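Local coordinates for CBS domain protein/ACT domain protein (Thermotoga maritima, PDB 1VR9) that is of unknown function, though its paired CBS domains and ACT domain suggest a regulatory, ligand-sensing role, perhaps linked to magnesium transport, at residues C35-R38 / M39-Q43; I91-A94 / L95-F98. All blocks are in the same frame, centred on the assembly; numbering follows the deposited sequence. Where two conformers were deposited one is given.

Contact 1. Residues C35-R38 / M39-Q43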
ATOM      1  N   CYS A  35      -2.576  13.612   2.953  1.00 22.59           N
ATOM      2  CA  CYS A  35      -1.752  12.527   2.469  1.00 21.74           C
ATOM      3  C   CYS A  35      -0.307  12.695   2.922  1.00 19.71           C
ATOM      4  O   CYS A  35       0.290  11.770   3.443  1.00 20.44           O
ATOM      5  CB  CYS A  35      -1.802  12.470   0.953  1.00 23.34           C
ATOM      6  SG  CYS A  35      -1.144  10.993   0.283  1.00 27.99           S
ATOM      7  N   LEU A  36       0.219  13.902   2.796  1.00 18.90           N
ATOM      8  CA  LEU A  36       1.573  14.190   3.243  1.00 18.57           C
ATOM      9  C   LEU A  36       1.722  13.900   4.741  1.00 18.19           C
ATOM     10  O   LEU A  36       2.730  13.346   5.180  1.00 18.64           O
ATOM     11  CB  LEU A  36       1.953  15.637   2.914  1.00 18.66           C
ATOM     12  CG  LEU A  36       2.203  15.926   1.425  1.00 19.09           C
ATOM     13  CD1 LEU A  36       2.420  17.432   1.252  1.00 18.76           C
ATOM     14  CD2 LEU A  36       3.374  15.132   0.898  1.00 21.21           C
ATOM     15  N   HIS A  37       0.714  14.273   5.518  1.00 17.58           N
ATOM     16  CA  HIS A  37       0.766  14.056   6.952  1.00 19.49           C
ATOM     17  C   HIS A  37       0.838  12.549   7.273  1.00 19.96           C
ATOM     18  O   HIS A  37       1.656  12.110   8.083  1.00 18.92           O
ATOM     19  CB  HIS A  37      -0.417  14.727   7.633  1.00 17.73           C
ATOM     20  CG  HIS A  37      -0.551  14.375   9.088  1.00 18.47           C
ATOM     21  ND1 HIS A  37       0.296  14.869  10.055  1.00 20.15           N
ATOM     22  CD2 HIS A  37      -1.414  13.552   9.729  1.00 19.32           C
ATOM     23  CE1 HIS A  37      -0.041  14.366  11.232  1.00 21.10           C
ATOM     24  NE2 HIS A  37      -1.089  13.581  11.063  1.00 20.90           N
ATOM     25  N   ARG A  38      -0.019  11.758   6.653  1.00 21.53           N
ATOM     26  CA  ARG A  38      -0.005  10.299   6.880  1.00 23.47           C
ATOM     27  C   ARG A  38       1.365   9.704   6.582  1.00 24.71           C
ATOM     28  O   ARG A  38       1.875   8.894   7.362  1.00 25.22           O
ATOM     29  CB  ARG A  38      -1.059   9.576   6.030  1.00 25.39           C
ATOM     30  CG  ARG A  38      -2.397   9.703   6.547  1.00 29.13           C
ATOM     31  CD  ARG A  38      -2.668   8.747   7.720  1.00 32.93           C
ATOM     32  NE  ARG A  38      -3.447   9.439   8.733  1.00 37.80           N
ATOM     33  CZ  ARG A  38      -3.085   9.672   9.995  1.00 36.25           C
ATOM     34  NH1 ARG A  38      -1.914   9.268  10.533  1.00 35.32           N
ATOM     35  NH2 ARG A  38      -3.941  10.334  10.745  1.00 38.40           N
HETATM   36  N   MSE A  39       1.973  10.121   5.472  1.00 23.80           N
HETATM   37  CA  MSE A  39       3.292   9.604   5.082  1.00 26.20           C
HETATM   38  C   MSE A  39       4.316  10.036   6.123  1.00 24.79           C
HETATM   39  O   MSE A  39       5.183   9.252   6.467  1.00 25.63           O
HETATM   40  CB  MSE A  39       3.753  10.061   3.700  1.00 26.71           C
HETATM   41  CG  MSE A  39       2.731  10.265   2.670  0.50 28.38           C
HETATM   42 SE   MSE A  39       3.480  10.732   0.914  0.50 30.89          SE
HETATM   43  CE  MSE A  39       2.875   9.173   0.055  0.50 30.61           C
ATOM     44  N   ARG A  40       4.232  11.269   6.636  1.00 24.27           N
ATOM     45  CA  ARG A  40       5.152  11.688   7.715  1.00 24.20           C
ATOM     46  C   ARG A  40       4.984  10.834   8.976  1.00 23.56           C
ATOM     47  O   ARG A  40       5.970  10.537   9.670  1.00 22.85           O
ATOM     48  CB  ARG A  40       4.957  13.147   8.120  1.00 24.55           C
ATOM     49  CG  ARG A  40       5.578  14.185   7.197  1.00 24.47           C
ATOM     50  CD  ARG A  40       5.631  15.551   7.903  1.00 25.14           C
ATOM     51  NE  ARG A  40       4.319  16.039   8.319  1.00 25.99           N
ATOM     52  CZ  ARG A  40       3.431  16.617   7.507  1.00 27.43           C
ATOM     53  NH1 ARG A  40       3.695  16.803   6.218  1.00 26.66           N
ATOM     54  NH2 ARG A  40       2.272  17.021   7.997  1.00 29.75           N
ATOM     55  N   GLN A  41       3.760  10.424   9.275  1.00 23.84           N
ATOM     56  CA  GLN A  41       3.513   9.665  10.523  1.00 24.00           C
ATOM     57  C   GLN A  41       4.150   8.284  10.421  1.00 24.18           C
ATOM     58  O   GLN A  41       4.562   7.709  11.422  1.00 23.44           O
ATOM     59  CB  GLN A  41       1.988   9.562  10.817  1.00 24.49           C
ATOM     60  CG  GLN A  41       1.357  10.915  11.102  1.00 27.13           C
ATOM     61  CD  GLN A  41       1.922  11.596  12.354  1.00 29.73           C
ATOM     62  OE1 GLN A  41       1.668  11.160  13.462  1.00 33.25           O
ATOM     63  NE2 GLN A  41       2.685  12.676  12.173  1.00 35.76           N
ATOM     64  N   TYR A  42       4.241   7.762   9.195  1.00 25.12           N
ATOM     65  CA  TYR A  42       4.850   6.464   8.937  1.00 25.72           C
ATOM     66  C   TYR A  42       6.272   6.585   8.402  1.00 26.67           C
ATOM     67  O   TYR A  42       6.887   5.569   8.061  1.00 27.80           O
ATOM     68  CB  TYR A  42       3.975   5.640   7.985  1.00 27.06           C
ATOM     69  CG  TYR A  42       2.799   5.032   8.688  1.00 25.93           C
ATOM     70  CD1 TYR A  42       2.932   3.810   9.329  1.00 29.09           C
ATOM     71  CD2 TYR A  42       1.582   5.696   8.771  1.00 27.10           C
ATOM     72  CE1 TYR A  42       1.890   3.252  10.016  1.00 29.42           C
ATOM     73  CE2 TYR A  42       0.502   5.136   9.469  1.00 27.99           C
ATOM     74  CZ  TYR A  42       0.673   3.891  10.070  1.00 27.40           C
ATOM     75  OH  TYR A  42      -0.346   3.277  10.756  1.00 29.20           O
ATOM     76  N   GLN A  43       6.790   7.814   8.363  1.00 26.30           N
ATOM     77  CA  GLN A  43       8.153   8.108   7.939  1.00 26.86           C
ATOM     78  C   GLN A  43       8.448   7.425   6.612  1.00 26.26           C
ATOM     79  O   GLN A  43       9.449   6.691   6.472  1.00 26.47           O
ATOM     80  CB  GLN A  43       9.153   7.678   9.013  1.00 27.00           C
ATOM     81  CG  GLN A  43       8.848   8.271  10.391  1.00 27.91           C
ATOM     82  CD  GLN A  43       9.942   8.060  11.396  1.00 30.21           C
ATOM     83  OE1 GLN A  43       9.750   7.362  12.395  1.00 36.77           O
ATOM     84  NE2 GLN A  43      11.107   8.668  11.155  1.00 32.97           N
TER
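Four successive i to i+4 backbone hydrogen bonds tie 35-38 to 39-43, from Met39 N to Cys35 O through to Tyr42 N to Arg38 O, as the last turns of helix 32-41 run out. Arg40 N lies 2.9 Å from Leu36 O and Tyr42 N 3.2 Å from Arg38 O, and Arg38 O also takes a weak bond from Gln41 N. Tyr42 leaves helical geometry, and Gln43, with positive phi, is the C' residue of a Schellman motif. The helix is the crossover of a beta-alpha-beta unit between strands 25-27 and 46-50 of a CBS domain. On its outer side His37 carries the side-chain contact. Its CG stands anti to the backbone N (chi1 171°), which leans the ring toward the next turn. There Gln41, bent at chi2, lays CG over one ring face, a CH-pi contact 3.9 Å from the centroid, and its amide plane is turned only 17° from that of the ring, with NE2 3.3 Å from His37 CE1. Arg40 NH2 comes in at the edge of the imidazole, 3.6 Å from His37 ND1, while one face of its guanidinium rests on His37 CA and Leu36 O. With an alanine here in place of His37 the ring is gone, and the Gln41 amide would probably lose the surface it lies against and be set free to turn. On the buried side, selenomethionine Met39 and Cys35 both touch Cys47 on strand 46-50. The Tyr42 ring turns its edge to Arg38 O, and its OH is hydrogen-bonded to Asp22.

Contact 2. Residues I91-A94 / L95-F98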
ATOM      1  N   ILE A  91       2.940 -16.158   0.293  1.00 32.02           N
ATOM      2  CA  ILE A  91       3.871 -15.054   0.473  1.00 32.49           C
ATOM      3  C   ILE A  91       4.926 -15.032  -0.656  1.00 32.37           C
ATOM      4  O   ILE A  91       5.373 -13.968  -1.068  1.00 33.24           O
ATOM      5  CB  ILE A  91       4.491 -15.074   1.913  1.00 32.75           C
ATOM      6  CG1 ILE A  91       5.076 -13.710   2.279  1.00 32.82           C
ATOM      7  CG2 ILE A  91       5.503 -16.200   2.040  1.00 32.96           C
ATOM      8  CD1 ILE A  91       4.072 -12.569   2.331  1.00 33.25           C
ATOM      9  N   THR A  92       5.273 -16.202  -1.199  1.00 32.32           N
ATOM     10  CA  THR A  92       6.109 -16.297  -2.397  1.00 31.63           C
ATOM     11  C   THR A  92       5.560 -15.520  -3.607  1.00 31.18           C
ATOM     12  O   THR A  92       6.329 -15.053  -4.441  1.00 31.58           O
ATOM     13  CB  THR A  92       6.366 -17.772  -2.811  1.00 31.94           C
ATOM     14  OG1 THR A  92       5.119 -18.461  -2.957  1.00 33.07           O
ATOM     15  CG2 THR A  92       7.207 -18.480  -1.765  1.00 32.00           C
ATOM     16  N   HIS A  93       4.237 -15.383  -3.710  1.00 29.93           N
ATOM     17  CA  HIS A  93       3.627 -14.574  -4.766  1.00 29.11           C
ATOM     18  C   HIS A  93       3.907 -13.067  -4.615  1.00 28.34           C
ATOM     19  O   HIS A  93       4.098 -12.362  -5.609  1.00 28.10           O
ATOM     20  CB  HIS A  93       2.116 -14.786  -4.804  1.00 29.32           C
ATOM     21  CG  HIS A  93       1.440 -14.023  -5.897  1.00 30.05           C
ATOM     22  ND1 HIS A  93       1.813 -14.134  -7.219  1.00 32.42           N
ATOM     23  CD2 HIS A  93       0.428 -13.128  -5.863  1.00 31.22           C
ATOM     24  CE1 HIS A  93       1.054 -13.343  -7.955  1.00 30.76           C
ATOM     25  NE2 HIS A  93       0.204 -12.723  -7.157  1.00 31.96           N
ATOM     26  N   ALA A  94       3.951 -12.590  -3.373  1.00 26.71           N
ATOM     27  CA  ALA A  94       4.328 -11.210  -3.077  1.00 26.03           C
ATOM     28  C   ALA A  94       5.718 -10.864  -3.644  1.00 24.82           C
ATOM     29  O   ALA A  94       5.985  -9.711  -3.974  1.00 23.85           O
ATOM     30  CB  ALA A  94       4.302 -10.967  -1.572  1.00 26.23           C
ATOM     31  N   LEU A  95       6.596 -11.853  -3.743  1.00 24.32           N
ATOM     32  CA  LEU A  95       7.930 -11.637  -4.312  1.00 24.53           C
ATOM     33  C   LEU A  95       7.799 -11.092  -5.725  1.00 23.65           C
ATOM     34  O   LEU A  95       8.503 -10.147  -6.116  1.00 24.35           O
ATOM     35  CB  LEU A  95       8.771 -12.930  -4.312  1.00 24.66           C
ATOM     36  CG  LEU A  95      10.196 -12.904  -4.872  1.00 24.82           C
ATOM     37  CD1 LEU A  95      10.986 -11.747  -4.330  1.00 23.37           C
ATOM     38  CD2 LEU A  95      10.923 -14.212  -4.555  1.00 23.69           C
ATOM     39  N   LEU A  96       6.872 -11.652  -6.501  1.00 24.04           N
ATOM     40  CA  LEU A  96       6.669 -11.180  -7.859  1.00 23.85           C
ATOM     41  C   LEU A  96       6.190  -9.720  -7.933  1.00 23.32           C
ATOM     42  O   LEU A  96       6.535  -9.005  -8.876  1.00 23.74           O
ATOM     43  CB  LEU A  96       5.680 -12.104  -8.592  1.00 24.11           C
ATOM     44  CG  LEU A  96       5.371 -11.786 -10.057  1.00 25.83           C
ATOM     45  CD1 LEU A  96       6.452 -12.368 -10.932  1.00 29.38           C
ATOM     46  CD2 LEU A  96       3.980 -12.298 -10.453  1.00 26.75           C
ATOM     47  N   LEU A  97       5.333  -9.302  -7.004  1.00 22.57           N
ATOM     48  CA  LEU A  97       4.854  -7.912  -6.970  1.00 22.87           C
ATOM     49  C   LEU A  97       5.971  -6.955  -6.535  1.00 22.90           C
ATOM     50  O   LEU A  97       6.109  -5.879  -7.116  1.00 23.93           O
ATOM     51  CB  LEU A  97       3.657  -7.729  -6.045  1.00 22.60           C
ATOM     52  CG  LEU A  97       2.272  -8.153  -6.541  1.00 22.67           C
ATOM     53  CD1 LEU A  97       1.791  -7.221  -7.640  1.00 21.55           C
ATOM     54  CD2 LEU A  97       2.269  -9.565  -7.036  1.00 23.18           C
ATOM     55  N   PHE A  98       6.739  -7.323  -5.509  1.00 23.07           N
ATOM     56  CA  PHE A  98       7.860  -6.472  -5.074  1.00 23.02           C
ATOM     57  C   PHE A  98       8.950  -6.358  -6.152  1.00 23.76           C
ATOM     58  O   PHE A  98       9.609  -5.327  -6.262  1.00 24.04           O
ATOM     59  CB  PHE A  98       8.459  -6.904  -3.719  1.00 23.25           C
ATOM     60  CG  PHE A  98       7.591  -6.570  -2.507  1.00 22.00           C
ATOM     61  CD1 PHE A  98       7.280  -5.251  -2.187  1.00 23.33           C
ATOM     62  CD2 PHE A  98       7.176  -7.576  -1.629  1.00 23.54           C
ATOM     63  CE1 PHE A  98       6.547  -4.940  -1.055  1.00 23.52           C
ATOM     64  CE2 PHE A  98       6.433  -7.281  -0.514  1.00 24.09           C
ATOM     65  CZ  PHE A  98       6.096  -5.965  -0.219  1.00 23.93           C
TER
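Leu97 reaches back one turn to His93, and its side chain can be followed outward. CB sits 3.7 Å from Ala94 O. From there CG lies beside the backbone N, and chi1 -79° and chi2 -70° together bring CD2 back along the helix, 3.6 Å from His93 O and over one face of the His93 imidazole. This is a CH-pi contact: CD2 stands 4.1 Å from the ring centroid, displaced toward the rim, with NE2 the nearest ring atom. Leu96 adds its own CD2, 4.0 Å from His93 CE1 in an oblique approach, so two leucine methyls meet the one ring. Next to them Phe98 N makes a nearly straight hydrogen bond of 2.9 Å to Ala94 O, and Phe98 CD2 packs 3.4 Å from that same oxygen. The first turn is weakly bonded: Leu95 N to Thr92 O and Leu96 N to His93 O are weak i to i+3 bonds. Inward, Ala94, Leu97 and Phe98 touch Leu106 of strand 105-109, and Phe98 meets the ring of Phe124 on helix 121-130. A helix that links parallel strands 85-86 and 105-109 and packs on them is the crossover of a beta-alpha-beta unit, as in CBS domains.

Contacts 1 and 2 lie on corresponding helices of the two CBS domains of one chain, though at different ends: each helix is the crossover of a beta-alpha-beta unit, 32-41 in the first and 91-100 in the second, and each belongs with its own three-stranded mixed sheet. The two do not touch. Their centres are 25 Å apart and their nearest atoms about 14 Å, on opposite sides of the chain's centre. Contact 1 takes in the C-terminal end of its helix, whereas contact 2 starts at the first turn of the other. No ligand lies in either contact; each packs its helix against strands of its own domain.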